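Local coordinates for dihydrodipicolinate reductase N-terminus domain-containing protein (Mycobacterium smegmatis, PDB 6IAQ) that acts as a native amine dehydrogenase, probably catalysing the NADP-dependent reductive amination of ketones to amines, at residues A[16-21]-A[171-176]; A[111-116]-A[324-329]; A[157-162]-A[285-290]; A[188-193]-A[247-252]. One frame throughout, in Å; residues are numbered along the deposited sequence.

Contact 1: residues A[16-21]-A[171-176]; sequences GAMNSI and DDFGPE. With NAP (NADP nicotinamide-adenine-dinucleotide phosphate), chain F.
M18 sets its CG beside the backbone N (chi1 -67°) and bends again at chi2 and chi3, while F173 also carries its ring anti to its own carbonyl carbon (chi1 -52°); these turns bring the thioether to the rim of the benzene ring. M18 SD lies 4.8 Å from the F173 ring centroid and in the ring plane, a Met-aromatic contact at the edge, and M18 CE touches F173 CD1 at 3.6 Å. The flexible, polarisable methionine fits this oblique crossing, and F173 CD1 and CE1 also meet C5N of the nicotinamide. The backbones do the gripping. A17 N reaches NAP O1A at 2.9 Å and M18 N reaches NAP O2N at 2.9 Å, both almost straight. From the other segment, G174 N bonds NAP O1N at 2.8 Å and E176 N bonds NAP O2A at 2.9 Å. G16 and G174 have no side chains, which lets the phosphates settle against the chain, and small A17 brings its CB within 3.7 Å of G174 N. S20 OG adds a 2.6 Å bond to G16 O, which also accepts from S20 N, securing the first turn. The diphosphate thus lies at the N-terminal ends of helices 17-28 and 175-180, whose dipoles probably help offset its charge; the loop leading into the first, with G14 and G16, is the glycine-rich dinucleotide-binding loop of a Rossmann fold.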
# COMPACT_ATOMS: atom_id res chain seq x y z
N GLY A 16 -28.62 -7.07 -0.00
CA GLY A 16 -28.90 -5.86 -0.79
C GLY A 16 -27.92 -5.73 -1.92
O GLY A 16 -27.38 -6.77 -2.39
N ALA A 17 -27.66 -4.50 -2.36
CA ALA A 17 -26.79 -4.26 -3.54
C ALA A 17 -25.40 -4.89 -3.29
O ALA A 17 -24.87 -5.60 -4.19
CB ALA A 17 -26.69 -2.78 -3.80
N MET A 18 -24.81 -4.66 -2.11
CA MET A 18 -23.41 -5.12 -1.86
C MET A 18 -23.39 -6.63 -1.58
O MET A 18 -22.60 -7.33 -2.24
CB MET A 18 -22.74 -4.34 -0.73
CG MET A 18 -22.49 -2.85 -1.09
SD MET A 18 -21.58 -2.61 -2.63
CE MET A 18 -22.89 -2.44 -3.85
N ASN A 19 -24.23 -7.15 -0.70
CA ASN A 19 -24.17 -8.60 -0.35
C ASN A 19 -24.57 -9.46 -1.55
O ASN A 19 -24.11 -10.61 -1.60
CB ASN A 19 -24.89 -8.97 0.94
CG ASN A 19 -23.93 -9.04 2.11
OD1 ASN A 19 -22.71 -8.94 1.90
ND2 ASN A 19 -24.44 -9.19 3.32
N SER A 20 -25.32 -8.92 -2.51
CA SER A 20 -25.61 -9.67 -3.75
C SER A 20 -24.29 -9.94 -4.48
O SER A 20 -24.08 -11.08 -4.92
CB SER A 20 -26.62 -8.97 -4.63
OG SER A 20 -27.86 -8.87 -3.92
N ILE A 21 -23.41 -8.95 -4.57
CA ILE A 21 -22.09 -9.09 -5.26
C ILE A 21 -21.22 -10.02 -4.39
O ILE A 21 -20.56 -10.93 -4.94
CB ILE A 21 -21.43 -7.72 -5.48
CG1 ILE A 21 -22.31 -6.81 -6.34
CG2 ILE A 21 -20.05 -7.89 -6.10
CD1 ILE A 21 -21.88 -5.35 -6.37
N ASP A 171 -25.56 5.78 -7.03
CA ASP A 171 -26.28 4.81 -7.88
C ASP A 171 -25.47 3.52 -8.07
O ASP A 171 -25.98 2.62 -8.72
CB ASP A 171 -26.70 5.45 -9.21
CG ASP A 171 -28.06 6.15 -9.09
OD1 ASP A 171 -28.59 6.21 -7.96
OD2 ASP A 171 -28.56 6.63 -10.12
N ASP A 172 -24.25 3.44 -7.54
CA ASP A 172 -23.49 2.16 -7.49
C ASP A 172 -23.96 1.31 -6.29
O ASP A 172 -23.54 0.16 -6.23
CB ASP A 172 -21.97 2.39 -7.38
CG ASP A 172 -21.28 2.76 -8.68
OD1 ASP A 172 -21.90 2.63 -9.76
OD2 ASP A 172 -20.10 3.16 -8.60
N PHE A 173 -24.75 1.87 -5.38
CA PHE A 173 -25.11 1.25 -4.07
C PHE A 173 -26.63 1.27 -3.90
O PHE A 173 -27.36 1.73 -4.81
CB PHE A 173 -24.39 1.99 -2.94
CG PHE A 173 -22.91 2.09 -3.19
CD1 PHE A 173 -22.10 0.97 -3.06
CD2 PHE A 173 -22.35 3.27 -3.62
CE1 PHE A 173 -20.74 1.05 -3.34
CE2 PHE A 173 -20.99 3.35 -3.90
CZ PHE A 173 -20.19 2.24 -3.76
N GLY A 174 -27.11 0.74 -2.77
CA GLY A 174 -28.53 0.47 -2.55
C GLY A 174 -29.26 1.58 -1.81
O GLY A 174 -28.66 2.59 -1.41
N PRO A 175 -30.58 1.39 -1.59
CA PRO A 175 -31.42 2.40 -0.94
C PRO A 175 -30.98 2.87 0.45
O PRO A 175 -31.24 4.04 0.80
CB PRO A 175 -32.79 1.70 -0.80
CG PRO A 175 -32.78 0.64 -1.87
CD PRO A 175 -31.34 0.20 -2.01
N GLU A 176 -30.36 1.98 1.24
CA GLU A 176 -29.94 2.35 2.62
C GLU A 176 -29.00 3.57 2.48
O GLU A 176 -29.17 4.54 3.22
CB GLU A 176 -29.26 1.18 3.33
CG GLU A 176 -28.61 1.57 4.66
CD GLU A 176 -29.58 1.91 5.78
OE1 GLU A 176 -30.71 1.44 5.71
OE2 GLU A 176 -29.22 2.66 6.68
PA NAP F . -28.94 -1.84 0.37
O1A NAP F . -28.97 -2.35 -0.99
O2A NAP F . -29.99 -0.86 0.96
O5B NAP F . -28.87 -3.16 1.34
C5B NAP F . -29.12 -3.11 2.75
C4B NAP F . -29.68 -4.45 3.18
O4B NAP F . -29.89 -4.50 4.59
C3B NAP F . -31.04 -4.83 2.53
O3B NAP F . -30.83 -6.16 2.00
C2B NAP F . -32.06 -4.90 3.66
O2B NAP F . -33.00 -5.99 3.54
C1B NAP F . -31.13 -5.26 4.78
N9A NAP F . -31.57 -4.96 6.14
C8A NAP F . -31.90 -3.78 6.70
N7A NAP F . -32.14 -3.98 8.00
C5A NAP F . -31.87 -5.27 8.27
C6A NAP F . -31.87 -6.17 9.46
N6A NAP F . -32.22 -5.73 10.65
N1A NAP F . -31.54 -7.45 9.29
C2A NAP F . -31.16 -7.97 8.10
N3A NAP F . -31.12 -7.23 6.97
C4A NAP F . -31.50 -5.92 7.04
O3 NAP F . -27.51 -1.10 0.70
PN NAP F . -26.02 -1.59 0.17
O1N NAP F . -25.55 -0.81 -1.02
O2N NAP F . -25.96 -3.07 0.09
O5D NAP F . -25.31 -1.03 1.48
C5D NAP F . -25.42 -1.58 2.80
C4D NAP F . -24.60 -0.87 3.84
O4D NAP F . -23.19 -1.06 3.50
C3D NAP F . -24.92 0.59 3.89
O3D NAP F . -24.99 1.09 5.22
C2D NAP F . -23.74 1.23 3.15
O2D NAP F . -23.57 2.59 3.57
C1D NAP F . -22.60 0.24 3.50
N1N NAP F . -21.51 0.28 2.50
C2N NAP F . -20.28 0.43 2.94
C3N NAP F . -19.24 0.53 2.03
C7N NAP F . -17.80 0.66 2.49
O7N NAP F . -16.98 0.90 1.61
N7N NAP F . -17.46 0.47 3.77
C4N NAP F . -19.52 0.46 0.66
C5N NAP F . -20.83 0.29 0.22
C6N NAP F . -21.80 0.20 1.19
P2B NAP F . -34.04 -6.10 2.34
O1X NAP F . -33.28 -6.37 1.07
O2X NAP F . -34.81 -7.39 2.62
O3X NAP F . -34.76 -4.76 2.51

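Contact 2: residues A[111-116]-A[324-329]; sequences LYPWET and IVTVDR
W114 and I324 point at each other tip to tip, joining two loops that leave the carboxyl ends of strands in the Rossmann-type parallel sheet: 111-116 comes after strand 102-105, while the other segment continues from strand 323-324 at the sheet edge. The benzo ring of the indole does the touching, W114 CZ2 lying 3.7 Å from I324 CG2, a branch that stands anti to its backbone N. I324 O lies at the indole edge, in the plane of the ring. T326 crosses both Y112 and W114 obliquely: its CG2 packs 3.8 Å from Y112 CD1 and also meets W114 NE1. The two aromatics touch as well, with W114 CD1 above one face of the Y112 ring, towards its rim. D328 approaches Y112 at the ring edge, its carboxylate turned 60° from the phenol. L111 and V327 cross at about a right angle, joined by L111 CD1 and V327 CG2 at 3.9 Å; beside them one water takes a bond from V327 N at 2.9 Å and gives one to L111 O at 2.7 Å. Threonine suits its place because its two branches part: the methyl joins the apolar cluster, while T326 OG1, in the crowded position (chi1 56°), donates to D328 OD1 at 2.7 Å. A second water accepts from W114 NE1 at 3.0 Å and donates to T326 OG1 at 2.6 Å.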
# COMPACT_ATOMS: atom_id res chain seq x y z
N LEU A 111 -15.11 1.06 10.64
CA LEU A 111 -13.71 1.10 10.11
C LEU A 111 -12.77 1.40 11.28
O LEU A 111 -11.69 0.72 11.39
CB LEU A 111 -13.59 2.18 9.03
CG LEU A 111 -12.21 2.31 8.40
CD1 LEU A 111 -11.91 1.13 7.49
CD2 LEU A 111 -12.11 3.64 7.65
N TYR A 112 -13.16 2.36 12.12
CA TYR A 112 -12.40 2.76 13.32
C TYR A 112 -13.35 3.49 14.26
O TYR A 112 -13.48 4.71 14.19
CB TYR A 112 -11.18 3.62 12.94
CG TYR A 112 -10.14 3.63 14.03
CD1 TYR A 112 -9.15 2.65 14.10
CD2 TYR A 112 -10.19 4.59 15.03
CE1 TYR A 112 -8.22 2.64 15.13
CE2 TYR A 112 -9.27 4.59 16.07
CZ TYR A 112 -8.30 3.61 16.12
OH TYR A 112 -7.39 3.61 17.13
N PRO A 113 -14.11 2.74 15.10
CA PRO A 113 -15.21 3.32 15.86
C PRO A 113 -14.90 3.83 17.26
O PRO A 113 -15.79 4.43 17.87
CB PRO A 113 -16.15 2.11 15.94
CG PRO A 113 -15.20 0.95 16.16
CD PRO A 113 -14.03 1.27 15.27
N TRP A 114 -13.67 3.63 17.74
CA TRP A 114 -13.29 3.84 19.16
C TRP A 114 -13.58 5.30 19.60
O TRP A 114 -14.01 5.48 20.75
CB TRP A 114 -11.81 3.50 19.37
CG TRP A 114 -11.46 2.09 19.02
CD1 TRP A 114 -10.79 1.69 17.91
CD2 TRP A 114 -11.75 0.90 19.77
NE1 TRP A 114 -10.66 0.32 17.92
CE2 TRP A 114 -11.21 -0.19 19.06
CE3 TRP A 114 -12.39 0.64 20.99
CZ2 TRP A 114 -11.30 -1.52 19.50
CZ3 TRP A 114 -12.48 -0.67 21.43
CH2 TRP A 114 -11.95 -1.74 20.70
N GLU A 115 -13.37 6.29 18.72
CA GLU A 115 -13.49 7.71 19.10
C GLU A 115 -14.93 8.19 18.88
O GLU A 115 -15.42 8.95 19.74
CB GLU A 115 -12.52 8.59 18.32
CG GLU A 115 -11.07 8.13 18.39
CD GLU A 115 -10.52 8.02 19.80
OE1 GLU A 115 -10.80 8.91 20.60
OE2 GLU A 115 -9.79 7.05 20.06
N THR A 116 -15.58 7.80 17.78
CA THR A 116 -16.93 8.34 17.45
C THR A 116 -17.99 7.64 18.32
O THR A 116 -18.99 8.27 18.59
CB THR A 116 -17.22 8.26 15.94
OG1 THR A 116 -16.98 6.92 15.51
CG2 THR A 116 -16.39 9.24 15.15
N ILE A 324 -13.02 -6.37 18.76
CA ILE A 324 -13.00 -5.45 17.59
C ILE A 324 -11.55 -5.39 17.12
O ILE A 324 -10.70 -4.91 17.89
CB ILE A 324 -13.54 -4.04 17.93
CG1 ILE A 324 -15.03 -4.08 18.26
CG2 ILE A 324 -13.26 -3.06 16.79
CD1 ILE A 324 -15.56 -2.71 18.66
N VAL A 325 -11.27 -5.89 15.92
CA VAL A 325 -9.92 -5.76 15.29
C VAL A 325 -10.07 -4.88 14.05
O VAL A 325 -10.77 -5.28 13.11
CB VAL A 325 -9.31 -7.14 14.99
CG1 VAL A 325 -7.92 -6.96 14.38
CG2 VAL A 325 -9.22 -8.02 16.24
N THR A 326 -9.45 -3.71 14.05
CA THR A 326 -9.47 -2.73 12.95
C THR A 326 -8.42 -3.11 11.89
O THR A 326 -7.41 -3.74 12.21
CB THR A 326 -9.27 -1.31 13.49
OG1 THR A 326 -8.05 -1.30 14.24
CG2 THR A 326 -10.42 -0.88 14.36
N VAL A 327 -8.69 -2.72 10.65
CA VAL A 327 -7.95 -3.21 9.45
C VAL A 327 -6.50 -2.72 9.43
O VAL A 327 -5.68 -3.38 8.80
CB VAL A 327 -8.71 -2.82 8.17
CG1 VAL A 327 -10.00 -3.63 8.07
CG2 VAL A 327 -8.95 -1.31 8.09
N ASP A 328 -6.19 -1.60 10.06
CA ASP A 328 -4.80 -1.11 10.24
C ASP A 328 -3.97 -2.12 11.04
O ASP A 328 -2.75 -2.09 10.88
CB ASP A 328 -4.79 0.25 10.95
CG ASP A 328 -5.47 0.21 12.31
OD1 ASP A 328 -6.68 -0.01 12.37
OD2 ASP A 328 -4.77 0.40 13.30
N ARG A 329 -4.59 -2.98 11.85
CA ARG A 329 -3.90 -3.94 12.76
C ARG A 329 -3.86 -5.33 12.13
O ARG A 329 -3.16 -6.21 12.69
CB ARG A 329 -4.61 -4.00 14.12
CG ARG A 329 -4.57 -2.70 14.90
CD ARG A 329 -4.95 -2.88 16.37
O HOH W 1 -11.46 -1.85 10.74
O HOH W 2 -8.34 -1.17 16.81

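Contact 3: residues A[157-162]-A[285-290]; sequences HRIDTV and WTIEGE
From CB the R158 side chain runs out extended through CG and CD, then bends at chi3 (77°), which turns the guanidinium along its own strand to D160. There NE meets D160 OD1 at 3.1 Å and NH1 meets D160 OD2 at 2.7 Å, a side-on salt bridge lying in the guanidinium plane and using the syn lone pair of each oxygen. One face of the group lies over the backbone of G289 and E290, and NH2 ends 4.0 Å from E290 CB, with E290 OE1 near NH2 but too far for a salt bridge. Underneath, 157-162 and 285-290 pair as antiparallel neighbours in the mixed sheet of the C-terminal domain, and two classic beta bulges interrupt them. In one, E290 O accepts from H157 N at 2.8 Å and from R158 N at 3.1 Å; in the other, E288 O takes D160 N and T161 N. G289, without a side chain, lets its CA come within 3.2 Å of R158 O. I159, V162 and I287 share the opposite face, which packs on helix 141-153: I159 CG1 lies 4.0 Å from I287 CG2, and V162 CG1 meets the edge of the W285 ring at CE3, 3.9 Å away. E288 turns its carboxylate to R163 in a salt bridge. At the H157 end of the pair, K29 and Y335 of the second subunit bond to H157 O and I159 N.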
# COMPACT_ATOMS: atom_id res chain seq x y z
N HIS A 157 9.97 11.56 4.74
CA HIS A 157 10.93 11.93 5.82
C HIS A 157 10.23 12.83 6.84
O HIS A 157 10.37 12.61 8.03
CB HIS A 157 12.15 12.66 5.25
CG HIS A 157 13.21 12.87 6.29
ND1 HIS A 157 13.71 14.11 6.60
CD2 HIS A 157 13.86 11.98 7.07
CE1 HIS A 157 14.61 13.99 7.55
NE2 HIS A 157 14.74 12.69 7.83
N ARG A 158 9.53 13.84 6.36
CA ARG A 158 8.76 14.78 7.19
C ARG A 158 7.40 14.99 6.54
O ARG A 158 7.35 15.25 5.33
CB ARG A 158 9.50 16.11 7.37
CG ARG A 158 8.91 16.97 8.48
CD ARG A 158 9.35 18.43 8.42
NE ARG A 158 8.64 19.17 7.39
CZ ARG A 158 9.17 19.68 6.28
NH1 ARG A 158 8.40 20.33 5.42
NH2 ARG A 158 10.46 19.56 6.02
N ILE A 159 6.34 14.90 7.34
CA ILE A 159 4.96 15.14 6.85
C ILE A 159 4.45 16.44 7.46
O ILE A 159 4.42 16.52 8.71
CB ILE A 159 4.05 13.94 7.19
CG1 ILE A 159 4.52 12.68 6.45
CG2 ILE A 159 2.59 14.29 6.89
CD1 ILE A 159 3.76 11.41 6.83
N ASP A 160 4.01 17.38 6.62
CA ASP A 160 3.27 18.58 7.08
C ASP A 160 1.77 18.29 6.97
O ASP A 160 1.08 18.48 7.97
CB ASP A 160 3.65 19.81 6.26
CG ASP A 160 5.13 20.14 6.38
OD1 ASP A 160 5.68 19.92 7.46
OD2 ASP A 160 5.72 20.57 5.36
N THR A 161 1.30 17.86 5.80
CA THR A 161 -0.14 17.67 5.52
C THR A 161 -0.35 16.39 4.70
O THR A 161 0.34 16.21 3.67
CB THR A 161 -0.71 18.86 4.75
OG1 THR A 161 -0.28 20.03 5.44
CG2 THR A 161 -2.22 18.86 4.73
N VAL A 162 -1.33 15.59 5.12
CA VAL A 162 -1.91 14.49 4.31
C VAL A 162 -3.31 14.93 3.87
O VAL A 162 -4.15 15.21 4.77
CB VAL A 162 -1.95 13.16 5.09
CG1 VAL A 162 -2.50 12.04 4.22
CG2 VAL A 162 -0.58 12.80 5.64
N TRP A 285 -4.70 11.55 -3.40
CA TRP A 285 -4.05 11.89 -2.11
C TRP A 285 -2.72 12.61 -2.38
O TRP A 285 -1.97 12.21 -3.28
CB TRP A 285 -3.83 10.65 -1.26
CG TRP A 285 -5.12 10.08 -0.78
CD1 TRP A 285 -6.02 9.39 -1.52
CD2 TRP A 285 -5.66 10.18 0.54
NE1 TRP A 285 -7.06 8.99 -0.72
CE2 TRP A 285 -6.90 9.50 0.53
CE3 TRP A 285 -5.23 10.76 1.74
CZ2 TRP A 285 -7.71 9.40 1.67
CZ3 TRP A 285 -6.04 10.67 2.85
CH2 TRP A 285 -7.26 9.99 2.82
N THR A 286 -2.49 13.65 -1.61
CA THR A 286 -1.24 14.45 -1.62
C THR A 286 -0.67 14.41 -0.21
O THR A 286 -1.43 14.57 0.74
CB THR A 286 -1.52 15.88 -2.07
OG1 THR A 286 -2.09 15.83 -3.38
CG2 THR A 286 -0.28 16.74 -2.03
N ILE A 287 0.64 14.21 -0.13
CA ILE A 287 1.41 14.49 1.12
C ILE A 287 2.32 15.68 0.85
O ILE A 287 3.12 15.62 -0.10
CB ILE A 287 2.18 13.24 1.56
CG1 ILE A 287 1.22 12.08 1.79
CG2 ILE A 287 3.00 13.54 2.80
CD1 ILE A 287 1.91 10.78 2.15
N GLU A 288 2.13 16.76 1.60
CA GLU A 288 3.03 17.94 1.60
C GLU A 288 4.04 17.73 2.73
O GLU A 288 3.64 17.47 3.88
CB GLU A 288 2.25 19.24 1.77
CG GLU A 288 1.31 19.49 0.60
CD GLU A 288 0.32 20.62 0.82
OE1 GLU A 288 -0.07 21.25 -0.17
OE2 GLU A 288 -0.07 20.85 1.96
N GLY A 289 5.32 17.77 2.37
CA GLY A 289 6.41 17.62 3.35
C GLY A 289 7.71 17.42 2.62
O GLY A 289 7.86 17.99 1.54
N GLU A 290 8.58 16.59 3.18
CA GLU A 290 9.83 16.16 2.54
C GLU A 290 9.72 14.66 2.30
O GLU A 290 9.72 13.88 3.25
CB GLU A 290 11.01 16.53 3.46
CG GLU A 290 12.38 16.18 2.87
CD GLU A 290 13.59 16.43 3.75
OE1 GLU A 290 13.48 17.22 4.73
OE2 GLU A 290 14.65 15.81 3.47

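Contact 4: residues A[188-193]-A[247-252]; sequences AEFDEW and GDVIGF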
# COMPACT_ATOMS: atom_id res chain seq x y z
N ALA A 188 -34.02 22.70 2.12
CA ALA A 188 -34.54 23.04 3.47
C ALA A 188 -34.55 21.78 4.35
O ALA A 188 -34.06 21.87 5.52
CB ALA A 188 -35.90 23.68 3.36
N GLU A 189 -35.01 20.65 3.82
CA GLU A 189 -34.96 19.35 4.56
C GLU A 189 -33.50 19.02 4.91
O GLU A 189 -33.20 18.62 6.07
CB GLU A 189 -35.59 18.24 3.73
CG GLU A 189 -37.11 18.30 3.68
CD GLU A 189 -37.77 17.38 2.66
OE1 GLU A 189 -37.11 16.97 1.69
OE2 GLU A 189 -38.95 17.11 2.79
N PHE A 190 -32.59 19.23 3.96
CA PHE A 190 -31.15 18.91 4.13
C PHE A 190 -30.58 19.78 5.25
O PHE A 190 -29.84 19.27 6.11
CB PHE A 190 -30.34 19.10 2.84
CG PHE A 190 -28.89 18.70 3.01
CD1 PHE A 190 -27.96 19.59 3.53
CD2 PHE A 190 -28.47 17.42 2.71
CE1 PHE A 190 -26.64 19.21 3.70
CE2 PHE A 190 -27.15 17.02 2.93
CZ PHE A 190 -26.24 17.92 3.43
N ASP A 191 -30.89 21.08 5.23
CA ASP A 191 -30.29 22.03 6.21
C ASP A 191 -30.78 21.67 7.62
O ASP A 191 -29.97 21.81 8.57
CB ASP A 191 -30.61 23.48 5.85
CG ASP A 191 -29.82 24.49 6.67
OD1 ASP A 191 -28.57 24.38 6.71
OD2 ASP A 191 -30.46 25.34 7.31
N GLU A 192 -32.04 21.25 7.79
CA GLU A 192 -32.57 20.84 9.12
C GLU A 192 -31.83 19.57 9.56
O GLU A 192 -31.34 19.51 10.70
CB GLU A 192 -34.08 20.65 9.07
CG GLU A 192 -34.70 20.51 10.45
CD GLU A 192 -36.17 20.12 10.40
OE1 GLU A 192 -36.83 20.37 9.35
OE2 GLU A 192 -36.66 19.55 11.40
N TRP A 193 -31.70 18.60 8.66
CA TRP A 193 -31.01 17.32 8.96
C TRP A 193 -29.55 17.55 9.36
O TRP A 193 -29.11 17.01 10.41
CB TRP A 193 -31.13 16.38 7.76
CG TRP A 193 -30.30 15.15 7.93
CD1 TRP A 193 -30.62 14.03 8.65
CD2 TRP A 193 -29.00 14.91 7.36
NE1 TRP A 193 -29.61 13.11 8.57
CE2 TRP A 193 -28.61 13.62 7.77
CE3 TRP A 193 -28.15 15.65 6.53
CZ2 TRP A 193 -27.39 13.06 7.39
CZ3 TRP A 193 -26.95 15.09 6.15
CH2 TRP A 193 -26.58 13.82 6.57
N GLY A 247 -32.04 21.49 -8.73
CA GLY A 247 -32.13 22.06 -7.37
C GLY A 247 -32.38 21.02 -6.29
O GLY A 247 -32.17 21.35 -5.12
N ASP A 248 -32.80 19.80 -6.64
CA ASP A 248 -32.96 18.69 -5.64
C ASP A 248 -31.59 18.32 -5.07
O ASP A 248 -30.56 18.46 -5.77
CB ASP A 248 -33.64 17.46 -6.24
CG ASP A 248 -35.14 17.61 -6.45
OD1 ASP A 248 -35.69 18.65 -6.03
OD2 ASP A 248 -35.75 16.69 -7.04
N VAL A 249 -31.56 17.87 -3.82
CA VAL A 249 -30.32 17.34 -3.18
C VAL A 249 -30.05 15.96 -3.80
O VAL A 249 -30.99 15.16 -3.93
CB VAL A 249 -30.41 17.29 -1.65
CG1 VAL A 249 -29.18 16.64 -1.05
CG2 VAL A 249 -30.64 18.68 -1.08
N ILE A 250 -28.79 15.71 -4.20
CA ILE A 250 -28.41 14.42 -4.85
C ILE A 250 -27.30 13.73 -4.05
O ILE A 250 -26.76 12.74 -4.56
CB ILE A 250 -28.02 14.62 -6.32
CG1 ILE A 250 -26.79 15.52 -6.46
CG2 ILE A 250 -29.20 15.10 -7.13
CD1 ILE A 250 -26.22 15.59 -7.87
N GLY A 251 -26.98 14.24 -2.86
CA GLY A 251 -25.93 13.69 -2.02
C GLY A 251 -25.29 14.78 -1.22
O GLY A 251 -25.90 15.85 -1.08
N PHE A 252 -24.09 14.54 -0.73
CA PHE A 252 -23.37 15.59 0.01
C PHE A 252 -21.87 15.35 -0.04
O PHE A 252 -21.42 14.21 -0.29
CB PHE A 252 -23.88 15.75 1.45
CG PHE A 252 -23.75 14.55 2.36
CD1 PHE A 252 -22.54 14.24 2.96
CD2 PHE A 252 -24.86 13.80 2.70
CE1 PHE A 252 -22.43 13.14 3.81
CE2 PHE A 252 -24.74 12.71 3.54
CZ PHE A 252 -23.53 12.39 4.11
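Helix 188-193 runs beside strand 249-252 with their axes 10.4 Å apart at closest and their directions 27° from parallel, a spacing filled by large apolar side chains. F190 and W193, three residues apart on the helix, both carry CG anti to the backbone N and turn toward the strand. F190 crosses V249 at about a right angle, its CD2 lying 3.9 Å from V249 CG1, while further out its CZ rests 3.8 Å from F252 CB. W193 sends the tip of its six-membered ring to F252, with W193 CH2 3.7 Å from F252 CE2 and the planes 39° apart. It also leans over one face of F190, so the helix presents an aromatic pair. F252 holds CG in the crowded position (chi1 61°), which brings its ring to the helix; R199 makes a cation-pi contact with it. G251 has backbone angles at which a CB would press on the preceding carbonyl oxygen, so glycine fits this irregular strand. No hydrogen bond crosses between the two segments. The helix and the sheet of the C-terminal domain are therefore joined here by dispersion and the burial of apolar surface, and their fit depends on shape.

From the N terminus, residues 16-21, 111-116 and 157-162 open contacts 1, 2 and 3 before any closes. Contact 1 closes first, at 171-176, so its loop crosses those of contacts 2 and 3; it brings the nucleotide-binding Rossmann part against the chain leaving strand 158-169. Contact 4 follows in series, opening at 188-193 and closing at 247-252, wholly within the loop that contact 3 closes at 285-290. Contact 2 closes last, at 324-329, and encloses both, returning the chain to the parallel sheet. Contacts 3 and 4 reach the same mixed sheet, with centres about 34 Å apart, whereas contacts 1 and 2 lie on opposite sides of the chain's centre.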